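Local atomic coordinates of Crov588 (Cafeteriavirus, PDB entry 6NYR), a protein that is of unknown function but folds as a circular leucine-rich-repeat solenoid built from tandem FNIP repeats, members of a repeat family that often mediates protein binding. Residues N239-I244 and R260-Q265; G281-Q286 and G303-Q308; N461-E466 and F482-I487. One frame throughout, in Å; residues are numbered along the deposited sequence.

Contacts 1, 2 and 3 follow one another along the chain, each closing before the next opens, and each joins the loops after two successive short parallel strands of the ring. Contact 1 follows strands 233-235 and 255-257, contact 2 strands 277-279 and 299-301, contact 3 strands 453-455 and 475-477. Contacts 1 and 2 are neighbours, their centres about 11 Å apart, and they touch where R260 O lies 2.9 Å from N283 N. Contact 3 is remote, its centre about 58 Å from that of contact 1 and about 48 Å from that of contact 2. The same asparagine-centred join thus recurs at distant points of the circular solenoid and ties coil to coil.

Contact 1 (N239-I244 and R260-Q265); sequences NFNQQI and RNFNQQ
This is a coil-to-coil contact in a leucine-rich-repeat solenoid of FNIP type, made between the irregular loops that follow strands 233-235 and 255-257. The loops run nearly parallel, their end-to-end directions 18° apart, so like residues are stacked one coil above the next. N241 reaches across: with CG anti to its backbone N (chi1 -165°), its OD1 takes the N-H of N263 N at 2.7 Å. That donor stands above the carbonyl plane, 44° out of it. Q264, bent at chi2, crosses N241 at about a right angle and adds a weak bond from NE2 to N241 OD1, 3.3 Å long. Asparagine suits this place because its short amide carries a carbonyl oxygen just far enough to accept the main-chain N-H of N263. N263 repeats the role one coil on, its OD1 accepting from N285 N.

On the buried side F240 and F262 lie side by side and point the same way, F240 CE2 being 3.8 Å from F262 CD1. Flat and apolar, such rings can repeat from coil to coil without a polar group to satisfy; each also stacks on a phenylalanine of its own coil, F236 and F258. Q242 O meets the edge of the F262 ring at CE1, 3.5 Å away, while I244 CD1 approaches the same carbon more loosely. Toward solvent, the long, exposed Q243 crosses Q264, its CG 3.2 Å from Q264 OE1. A water there accepts from Q243 NE2 at 2.8 Å and donates to Q264 OE1 at 2.9 Å.

Contact 2 (G281-Q286 and G303-Q308); sequences GNNFNQ and GNNFNQ
N285 OD1 is gripped by two hydrogen bonds from the next coil: N307 N gives its N-H at 2.8 Å, and Q308 NE2 gives another at 3.3 Å. Both donors stand above the carbonyl plane, but N285 OD1 lies almost in the amide plane of Q308, and the straighter bond (162° at the hydrogen) is that of the glutamine. The chi2 bend of Q308 (-62°) folds its amide back over N285, crossing it at about a right angle. Nearer the strands, N305 N bonds to N282 O at 2.9 Å, nearly along the C=O axis. G303 opens the type I beta turn from G303 to F306 that presents N305, and its CA lies 3.2 Å from G281 O in a straight CA-H...O contact; a side chain here would collide with that oxygen, so glycine fits. Inside, the rings of F284 and F306 meet rim to rim, their planes only 3° apart and F284 CD2 3.7 Å from F306 CD1. N305 OD1 also binds a glycerol, probably from the crystallisation liquor. Buried phenylalanines side by side, coil after coil, with an asparagine bridging to the next coil's backbone, recur in this FNIP-type leucine-rich-repeat solenoid.

Contact 3 (N461-E466 and F482-I487); sequences NQKITE and FNQKII
Tight at its asparagine end and loose at its far end, this contact joins two consecutive loops of the FNIP-repeat solenoid. In the tight part N461 OD1 accepts two hydrogen bonds, from N483 N and from Q484 NE2, each 2.9 Å long. The glutamine bond is the straighter, 165° at the hydrogen. N461 holds CG anti to its backbone N (chi1 -172°), which carries the amide across to the second loop, while Q484 bends at chi2 (-59°) to bring its own amide over it. Both donors lie above the carbonyl plane of N461. A short asparagine suits the bridging place, and the longer glutamine can turn back and still offer an N-H.

Behind this polar pair the F482 ring is buried. Q462 O comes to its edge, 3.4 Å from F482 CE1, and the extended branch of I464 brings CD1 to 4.1 Å from that same carbon, an apolar touch suited to a branched aliphatic chain. One face of the ring carries Q484 N of its own loop, set toward the rim.

Away from the ring the join thins out. K463, long and exposed, lays CG 3.9 Å from Q484 OE1, and beyond it the main chains meet through a water, which donates to I464 O and K485 O and accepts from I487 N at 3.0 Å. The two loops follow strands 453-455 and 475-477, neighbours in the parallel order. N439 OD1 accepts from N461 N, and N483 OD1 from Q506 NE2 and N505 N, carrying the pattern into the loops after strands 431-433 and 497-499.

Contact 1 (N239-I244 and R260-Q265)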
loop_
_atom_site.group_PDB
_atom_site.type_symbol
_atom_site.label_atom_id
_atom_site.label_comp_id
_atom_site.label_asym_id
_atom_site.label_seq_id
_atom_site.Cartn_x
_atom_site.Cartn_y
_atom_site.Cartn_z
ATOM N N ASN A 239 -8.463 -18.560 19.178
ATOM C CA ASN A 239 -9.151 -19.199 20.288
ATOM C C ASN A 239 -8.277 -19.468 21.507
ATOM O O ASN A 239 -8.809 -19.888 22.541
ATOM C CB ASN A 239 -9.756 -20.530 19.828
ATOM C CG ASN A 239 -10.955 -20.348 18.923
ATOM O OD1 ASN A 239 -11.358 -19.224 18.621
ATOM N ND2 ASN A 239 -11.521 -21.458 18.462
ATOM N N PHE A 240 -6.964 -19.268 21.425
ATOM C CA PHE A 240 -6.126 -19.575 22.577
ATOM C C PHE A 240 -6.540 -18.724 23.773
ATOM O O PHE A 240 -6.525 -17.491 23.703
ATOM C CB PHE A 240 -4.651 -19.344 22.284
ATOM C CG PHE A 240 -3.782 -19.511 23.500
ATOM C CD1 PHE A 240 -3.377 -20.767 23.912
ATOM C CD2 PHE A 240 -3.408 -18.410 24.256
ATOM C CE1 PHE A 240 -2.591 -20.920 25.043
ATOM C CE2 PHE A 240 -2.627 -18.557 25.382
ATOM C CZ PHE A 240 -2.217 -19.816 25.777
ATOM N N ASN A 241 -6.889 -19.381 24.876
ATOM C CA ASN A 241 -7.330 -18.689 26.078
ATOM C C ASN A 241 -7.034 -19.557 27.303
ATOM O O ASN A 241 -7.923 -19.968 28.049
ATOM C CB ASN A 241 -8.815 -18.344 25.988
ATOM C CG ASN A 241 -9.243 -17.318 27.024
ATOM O OD1 ASN A 241 -8.408 -16.596 27.577
ATOM N ND2 ASN A 241 -10.542 -17.251 27.300
ATOM N N GLN A 242 -5.759 -19.860 27.524
ATOM C CA GLN A 242 -5.327 -20.625 28.684
ATOM C C GLN A 242 -4.421 -19.767 29.556
ATOM O O GLN A 242 -3.732 -18.870 29.063
ATOM C CB GLN A 242 -4.570 -21.898 28.278
ATOM C CG GLN A 242 -5.407 -22.880 27.497
ATOM C CD GLN A 242 -6.547 -23.437 28.319
ATOM O OE1 GLN A 242 -6.364 -23.816 29.479
ATOM N NE2 GLN A 242 -7.737 -23.469 27.732
ATOM N N GLN A 243 -4.425 -20.046 30.857
ATOM C CA GLN A 243 -3.546 -19.320 31.760
ATOM C C GLN A 243 -2.081 -19.649 31.508
ATOM O O GLN A 243 -1.712 -20.801 31.261
ATOM C CB GLN A 243 -3.882 -19.599 33.224
ATOM C CG GLN A 243 -4.883 -18.623 33.795
ATOM C CD GLN A 243 -4.735 -18.461 35.299
ATOM O OE1 GLN A 243 -3.968 -19.181 35.941
ATOM N NE2 GLN A 243 -5.425 -17.472 35.857
ATOM N N ILE A 244 -1.249 -18.617 31.592
ATOM C CA ILE A 244 0.196 -18.728 31.453
ATOM C C ILE A 244 0.794 -18.437 32.820
ATOM O O ILE A 244 0.736 -17.301 33.308
ATOM C CB ILE A 244 0.742 -17.765 30.391
ATOM C CG1 ILE A 244 0.042 -18.029 29.062
ATOM C CG2 ILE A 244 2.247 -17.937 30.255
ATOM C CD1 ILE A 244 0.467 -17.104 27.947
ATOM N N ARG A 260 -7.579 -13.251 19.410
ATOM C CA ARG A 260 -8.838 -12.627 19.806
ATOM C C ARG A 260 -9.225 -12.961 21.243
ATOM O O ARG A 260 -9.503 -12.061 22.045
ATOM C CB ARG A 260 -9.947 -13.057 18.840
ATOM C CG ARG A 260 -11.324 -12.521 19.205
ATOM C CD ARG A 260 -12.338 -12.769 18.094
ATOM N NE ARG A 260 -13.647 -12.224 18.436
ATOM C CZ ARG A 260 -14.534 -12.842 19.210
ATOM N NH1 ARG A 260 -14.255 -14.031 19.721
ATOM N NH2 ARG A 260 -15.700 -12.273 19.469
ATOM N N ASN A 261 -9.241 -14.247 21.592
ATOM C CA ASN A 261 -9.982 -14.696 22.762
ATOM C C ASN A 261 -9.181 -14.713 24.059
ATOM O O ASN A 261 -9.775 -14.937 25.120
ATOM C CB ASN A 261 -10.538 -16.109 22.520
ATOM C CG ASN A 261 -11.659 -16.139 21.498
ATOM O OD1 ASN A 261 -12.077 -15.099 20.975
ATOM N ND2 ASN A 261 -12.149 -17.339 21.201
ATOM N N PHE A 262 -7.870 -14.503 24.025
ATOM C CA PHE A 262 -7.112 -14.568 25.268
ATOM C C PHE A 262 -7.592 -13.490 26.234
ATOM O O PHE A 262 -7.556 -12.298 25.914
ATOM C CB PHE A 262 -5.621 -14.402 25.026
ATOM C CG PHE A 262 -4.814 -14.392 26.291
ATOM C CD1 PHE A 262 -4.382 -15.577 26.863
ATOM C CD2 PHE A 262 -4.513 -13.202 26.927
ATOM C CE1 PHE A 262 -3.643 -15.573 28.031
ATOM C CE2 PHE A 262 -3.779 -13.190 28.097
ATOM C CZ PHE A 262 -3.342 -14.378 28.650
ATOM N N ASN A 263 -8.014 -13.902 27.425
ATOM C CA ASN A 263 -8.544 -12.985 28.422
ATOM C C ASN A 263 -8.276 -13.554 29.816
ATOM O O ASN A 263 -9.162 -13.739 30.639
ATOM C CB ASN A 263 -10.035 -12.757 28.183
ATOM C CG ASN A 263 -10.575 -11.585 28.981
ATOM O OD1 ASN A 263 -9.809 -10.777 29.515
ATOM N ND2 ASN A 263 -11.893 -11.479 29.062
ATOM N N GLN A 264 -7.007 -13.840 30.096
ATOM C CA GLN A 264 -6.587 -14.393 31.375
ATOM C C GLN A 264 -5.757 -13.375 32.148
ATOM O O GLN A 264 -5.101 -12.509 31.563
ATOM C CB GLN A 264 -5.758 -15.669 31.185
ATOM C CG GLN A 264 -6.516 -16.807 30.532
ATOM C CD GLN A 264 -7.695 -17.277 31.361
ATOM O OE1 GLN A 264 -7.609 -17.390 32.590
ATOM N NE2 GLN A 264 -8.810 -17.543 30.694
ATOM N N GLN A 265 -5.813 -13.474 33.473
ATOM C CA GLN A 265 -4.967 -12.648 34.319
ATOM C C GLN A 265 -3.503 -13.019 34.111
ATOM O O GLN A 265 -3.160 -14.194 33.954
ATOM C CB GLN A 265 -5.339 -12.832 35.787
ATOM C CG GLN A 265 -6.727 -12.358 36.169
ATOM C CD GLN A 265 -7.129 -12.837 37.553
ATOM O OE1 GLN A 265 -6.346 -13.494 38.244
ATOM N NE2 GLN A 265 -8.348 -12.505 37.968
HETATM O O HOH W 1 -7.501 -15.787 35.064
#

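Contact 2 (G281-Q286 and G303-Q308)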
loop_
_atom_site.group_PDB
_atom_site.type_symbol
_atom_site.label_atom_id
_atom_site.label_comp_id
_atom_site.label_asym_id
_atom_site.label_seq_id
_atom_site.Cartn_x
_atom_site.Cartn_y
_atom_site.Cartn_z
ATOM N N GLY A 281 -4.990 -9.239 21.995
ATOM C CA GLY A 281 -6.084 -9.458 21.078
ATOM C C GLY A 281 -7.327 -8.696 21.498
ATOM O O GLY A 281 -7.342 -7.954 22.478
ATOM N N ASN A 282 -8.396 -8.909 20.730
ATOM C CA ASN A 282 -9.601 -8.104 20.893
ATOM C C ASN A 282 -10.155 -8.185 22.312
ATOM O O ASN A 282 -10.566 -7.166 22.879
ATOM C CB ASN A 282 -10.664 -8.550 19.886
ATOM C CG ASN A 282 -11.703 -7.479 19.627
ATOM O OD1 ASN A 282 -12.461 -7.107 20.520
ATOM N ND2 ASN A 282 -11.754 -6.990 18.393
ATOM N N ASN A 283 -10.160 -9.380 22.910
ATOM C CA ASN A 283 -10.940 -9.598 24.118
ATOM C C ASN A 283 -10.183 -9.381 25.418
ATOM O O ASN A 283 -10.816 -9.389 26.480
ATOM C CB ASN A 283 -11.502 -11.026 24.170
ATOM C CG ASN A 283 -12.582 -11.269 23.156
ATOM O OD1 ASN A 283 -13.024 -10.349 22.467
ATOM N ND2 ASN A 283 -13.027 -12.514 23.058
ATOM N N PHE A 284 -8.863 -9.222 25.387
ATOM C CA PHE A 284 -8.136 -9.095 26.641
ATOM C C PHE A 284 -8.622 -7.872 27.409
ATOM O O PHE A 284 -8.607 -6.752 26.888
ATOM C CB PHE A 284 -6.636 -8.996 26.403
ATOM C CG PHE A 284 -5.849 -8.810 27.668
ATOM C CD1 PHE A 284 -5.541 -9.896 28.473
ATOM C CD2 PHE A 284 -5.422 -7.551 28.057
ATOM C CE1 PHE A 284 -4.823 -9.728 29.641
ATOM C CE2 PHE A 284 -4.704 -7.379 29.225
ATOM C CZ PHE A 284 -4.406 -8.470 30.016
ATOM N N ASN A 285 -9.033 -8.086 28.655
ATOM C CA ASN A 285 -9.591 -7.013 29.469
ATOM C C ASN A 285 -9.360 -7.326 30.948
ATOM O O ASN A 285 -10.269 -7.261 31.777
ATOM C CB ASN A 285 -11.074 -6.815 29.146
ATOM C CG ASN A 285 -11.606 -5.496 29.669
ATOM O OD1 ASN A 285 -10.832 -4.612 30.046
ATOM N ND2 ASN A 285 -12.926 -5.346 29.679
ATOM N N GLN A 286 -8.126 -7.676 31.289
ATOM C CA GLN A 286 -7.729 -7.973 32.656
ATOM C C GLN A 286 -6.828 -6.869 33.195
ATOM O O GLN A 286 -6.066 -6.245 32.451
ATOM C CB GLN A 286 -6.999 -9.317 32.732
ATOM C CG GLN A 286 -7.832 -10.528 32.322
ATOM C CD GLN A 286 -9.062 -10.709 33.191
ATOM O OE1 GLN A 286 -8.995 -10.584 34.412
ATOM N NE2 GLN A 286 -10.192 -11.014 32.566
ATOM N N GLY A 303 -5.866 -4.509 22.827
ATOM C CA GLY A 303 -6.976 -4.847 21.963
ATOM C C GLY A 303 -8.201 -3.984 22.231
ATOM O O GLY A 303 -8.249 -3.194 23.170
ATOM N N ASN A 304 -9.230 -4.191 21.405
ATOM C CA ASN A 304 -10.354 -3.260 21.381
ATOM C C ASN A 304 -11.140 -3.271 22.686
ATOM O O ASN A 304 -11.749 -2.255 23.036
ATOM C CB ASN A 304 -11.267 -3.572 20.194
ATOM C CG ASN A 304 -10.678 -3.103 18.872
ATOM O OD1 ASN A 304 -10.055 -2.039 18.803
ATOM N ND2 ASN A 304 -10.879 -3.887 17.818
ATOM N N ASN A 305 -11.148 -4.385 23.420
ATOM C CA ASN A 305 -11.947 -4.466 24.637
ATOM C C ASN A 305 -11.207 -4.041 25.901
ATOM O O ASN A 305 -11.855 -3.828 26.933
ATOM C CB ASN A 305 -12.468 -5.893 24.857
ATOM C CG ASN A 305 -13.513 -6.296 23.852
ATOM O OD1 ASN A 305 -13.850 -5.532 22.946
ATOM N ND2 ASN A 305 -14.036 -7.511 23.998
ATOM N N PHE A 306 -9.883 -3.906 25.864
ATOM C CA PHE A 306 -9.156 -3.581 27.085
ATOM C C PHE A 306 -9.625 -2.247 27.651
ATOM O O PHE A 306 -9.641 -1.233 26.947
ATOM C CB PHE A 306 -7.652 -3.523 26.834
ATOM C CG PHE A 306 -6.863 -3.149 28.052
ATOM C CD1 PHE A 306 -6.524 -4.109 28.992
ATOM C CD2 PHE A 306 -6.472 -1.837 28.268
ATOM C CE1 PHE A 306 -5.807 -3.771 30.119
ATOM C CE2 PHE A 306 -5.753 -1.493 29.397
ATOM C CZ PHE A 306 -5.419 -2.462 30.323
ATOM N N ASN A 307 -9.990 -2.242 28.933
ATOM C CA ASN A 307 -10.475 -1.023 29.567
ATOM C C ASN A 307 -10.285 -1.090 31.077
ATOM O O ASN A 307 -11.190 -0.743 31.840
ATOM C CB ASN A 307 -11.950 -0.791 29.225
ATOM C CG ASN A 307 -12.425 0.606 29.597
ATOM O OD1 ASN A 307 -11.620 1.506 29.829
ATOM N ND2 ASN A 307 -13.741 0.791 29.647
ATOM N N GLN A 308 -9.110 -1.528 31.515
ATOM C CA GLN A 308 -8.768 -1.584 32.930
ATOM C C GLN A 308 -7.801 -0.457 33.263
ATOM O O GLN A 308 -6.937 -0.102 32.450
ATOM C CB GLN A 308 -8.167 -2.940 33.298
ATOM C CG GLN A 308 -9.120 -4.096 33.042
ATOM C CD GLN A 308 -10.388 -4.005 33.879
ATOM O OE1 GLN A 308 -10.334 -3.863 35.103
ATOM N NE2 GLN A 308 -11.537 -4.070 33.217
#

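Contact 3 (N461-E466 and F482-I487)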
loop_
_atom_site.group_PDB
_atom_site.type_symbol
_atom_site.label_atom_id
_atom_site.label_comp_id
_atom_site.label_asym_id
_atom_site.label_seq_id
_atom_site.Cartn_x
_atom_site.Cartn_y
_atom_site.Cartn_z
ATOM N N ASN A 461 -15.271 28.093 3.837
ATOM C CA ASN A 461 -15.723 28.973 2.764
ATOM C C ASN A 461 -15.698 30.422 3.248
ATOM O O ASN A 461 -16.660 31.176 3.082
ATOM C CB ASN A 461 -17.116 28.561 2.285
ATOM C CG ASN A 461 -17.558 29.314 1.049
ATOM O OD1 ASN A 461 -16.734 29.817 0.290
ATOM N ND2 ASN A 461 -18.866 29.396 0.843
ATOM N N GLN A 462 -14.578 30.832 3.837
ATOM C CA GLN A 462 -14.387 32.193 4.308
ATOM C C GLN A 462 -13.405 32.928 3.405
ATOM O O GLN A 462 -12.561 32.315 2.743
ATOM C CB GLN A 462 -13.869 32.223 5.750
ATOM C CG GLN A 462 -14.777 31.568 6.778
ATOM C CD GLN A 462 -16.120 32.258 6.894
ATOM O OE1 GLN A 462 -16.239 33.462 6.662
ATOM N NE2 GLN A 462 -17.141 31.495 7.269
ATOM N N LYS A 463 -13.527 34.253 3.383
ATOM C CA LYS A 463 -12.612 35.073 2.608
ATOM C C LYS A 463 -11.187 34.927 3.134
ATOM O O LYS A 463 -10.957 34.715 4.328
ATOM C CB LYS A 463 -13.024 36.544 2.667
ATOM C CG LYS A 463 -14.356 36.876 2.031
ATOM C CD LYS A 463 -14.621 38.378 2.142
ATOM C CE LYS A 463 -15.920 38.770 1.459
ATOM N NZ LYS A 463 -17.075 37.962 1.930
ATOM N N ILE A 464 -10.227 35.059 2.224
ATOM C CA ILE A 464 -8.808 35.100 2.559
ATOM C C ILE A 464 -8.287 36.432 2.036
ATOM O O ILE A 464 -8.156 36.619 0.821
ATOM C CB ILE A 464 -8.026 33.925 1.954
ATOM C CG1 ILE A 464 -8.693 32.599 2.310
ATOM C CG2 ILE A 464 -6.581 33.953 2.439
ATOM C CD1 ILE A 464 -8.034 31.384 1.678
ATOM N N THR A 465 -7.983 37.353 2.945
ATOM C CA THR A 465 -7.544 38.692 2.589
ATOM C C THR A 465 -6.021 38.774 2.678
ATOM O O THR A 465 -5.315 37.765 2.736
ATOM C CB THR A 465 -8.254 39.715 3.473
ATOM O OG1 THR A 465 -8.036 39.403 4.852
ATOM C CG2 THR A 465 -9.764 39.698 3.192
ATOM N N GLU A 466 -5.498 39.999 2.673
ATOM C CA GLU A 466 -4.063 40.203 2.516
ATOM C C GLU A 466 -3.279 39.794 3.760
ATOM O O GLU A 466 -3.779 39.832 4.886
ATOM C CB GLU A 466 -3.762 41.673 2.208
ATOM C CG GLU A 466 -4.386 42.197 0.934
ATOM C CD GLU A 466 -3.836 43.559 0.537
ATOM O OE1 GLU A 466 -2.606 43.759 0.633
ATOM O OE2 GLU A 466 -4.636 44.433 0.137
ATOM N N PHE A 482 -15.223 25.820 -0.748
ATOM C CA PHE A 482 -14.588 27.121 -0.889
ATOM C C PHE A 482 -14.971 27.758 -2.218
ATOM O O PHE A 482 -14.756 27.169 -3.283
ATOM C CB PHE A 482 -13.072 27.020 -0.796
ATOM C CG PHE A 482 -12.395 28.353 -0.919
ATOM C CD1 PHE A 482 -12.327 29.208 0.167
ATOM C CD2 PHE A 482 -11.854 28.766 -2.127
ATOM C CE1 PHE A 482 -11.722 30.442 0.055
ATOM C CE2 PHE A 482 -11.245 29.995 -2.240
ATOM C CZ PHE A 482 -11.180 30.834 -1.148
ATOM N N ASN A 483 -15.527 28.965 -2.155
ATOM C CA ASN A 483 -15.946 29.682 -3.353
ATOM C C ASN A 483 -15.926 31.188 -3.080
ATOM O O ASN A 483 -16.922 31.897 -3.226
ATOM C CB ASN A 483 -17.328 29.203 -3.793
ATOM C CG ASN A 483 -17.691 29.671 -5.186
ATOM O OD1 ASN A 483 -16.824 30.064 -5.968
ATOM N ND2 ASN A 483 -18.978 29.633 -5.508
ATOM N N GLN A 484 -14.762 31.697 -2.679
ATOM C CA GLN A 484 -14.565 33.121 -2.452
ATOM C C GLN A 484 -13.538 33.661 -3.439
ATOM O O GLN A 484 -12.650 32.934 -3.899
ATOM C CB GLN A 484 -14.105 33.410 -1.009
ATOM C CG GLN A 484 -15.056 32.904 0.074
ATOM C CD GLN A 484 -16.455 33.490 -0.025
ATOM O OE1 GLN A 484 -16.629 34.683 -0.268
ATOM N NE2 GLN A 484 -17.463 32.644 0.166
ATOM N N LYS A 485 -13.686 34.941 -3.775
ATOM C CA LYS A 485 -12.730 35.613 -4.644
ATOM C C LYS A 485 -11.329 35.575 -4.039
ATOM O O LYS A 485 -11.150 35.790 -2.838
ATOM C CB LYS A 485 -13.149 37.069 -4.857
ATOM C CG LYS A 485 -14.309 37.290 -5.811
ATOM C CD LYS A 485 -14.688 38.773 -5.834
ATOM C CE LYS A 485 -15.725 39.080 -6.902
ATOM N NZ LYS A 485 -17.070 38.529 -6.574
ATOM N N ILE A 486 -10.335 35.293 -4.879
ATOM C CA ILE A 486 -8.922 35.379 -4.509
ATOM C C ILE A 486 -8.323 36.597 -5.203
ATOM O O ILE A 486 -8.346 36.698 -6.436
ATOM C CB ILE A 486 -8.156 34.092 -4.852
ATOM C CG1 ILE A 486 -8.910 32.893 -4.273
ATOM C CG2 ILE A 486 -6.736 34.176 -4.323
ATOM C CD1 ILE A 486 -8.157 31.577 -4.333
ATOM N N ILE A 487 -7.788 37.517 -4.407
ATOM C CA ILE A 487 -7.431 38.850 -4.864
ATOM C C ILE A 487 -5.910 38.998 -4.908
ATOM O O ILE A 487 -5.159 38.131 -4.464
ATOM C CB ILE A 487 -8.056 39.932 -3.957
ATOM C CG1 ILE A 487 -9.578 39.747 -3.884
ATOM C CG2 ILE A 487 -7.734 41.339 -4.423
ATOM C CD1 ILE A 487 -10.262 39.696 -5.243
HETATM O O HOH W 2 -8.699 36.965 -1.570
#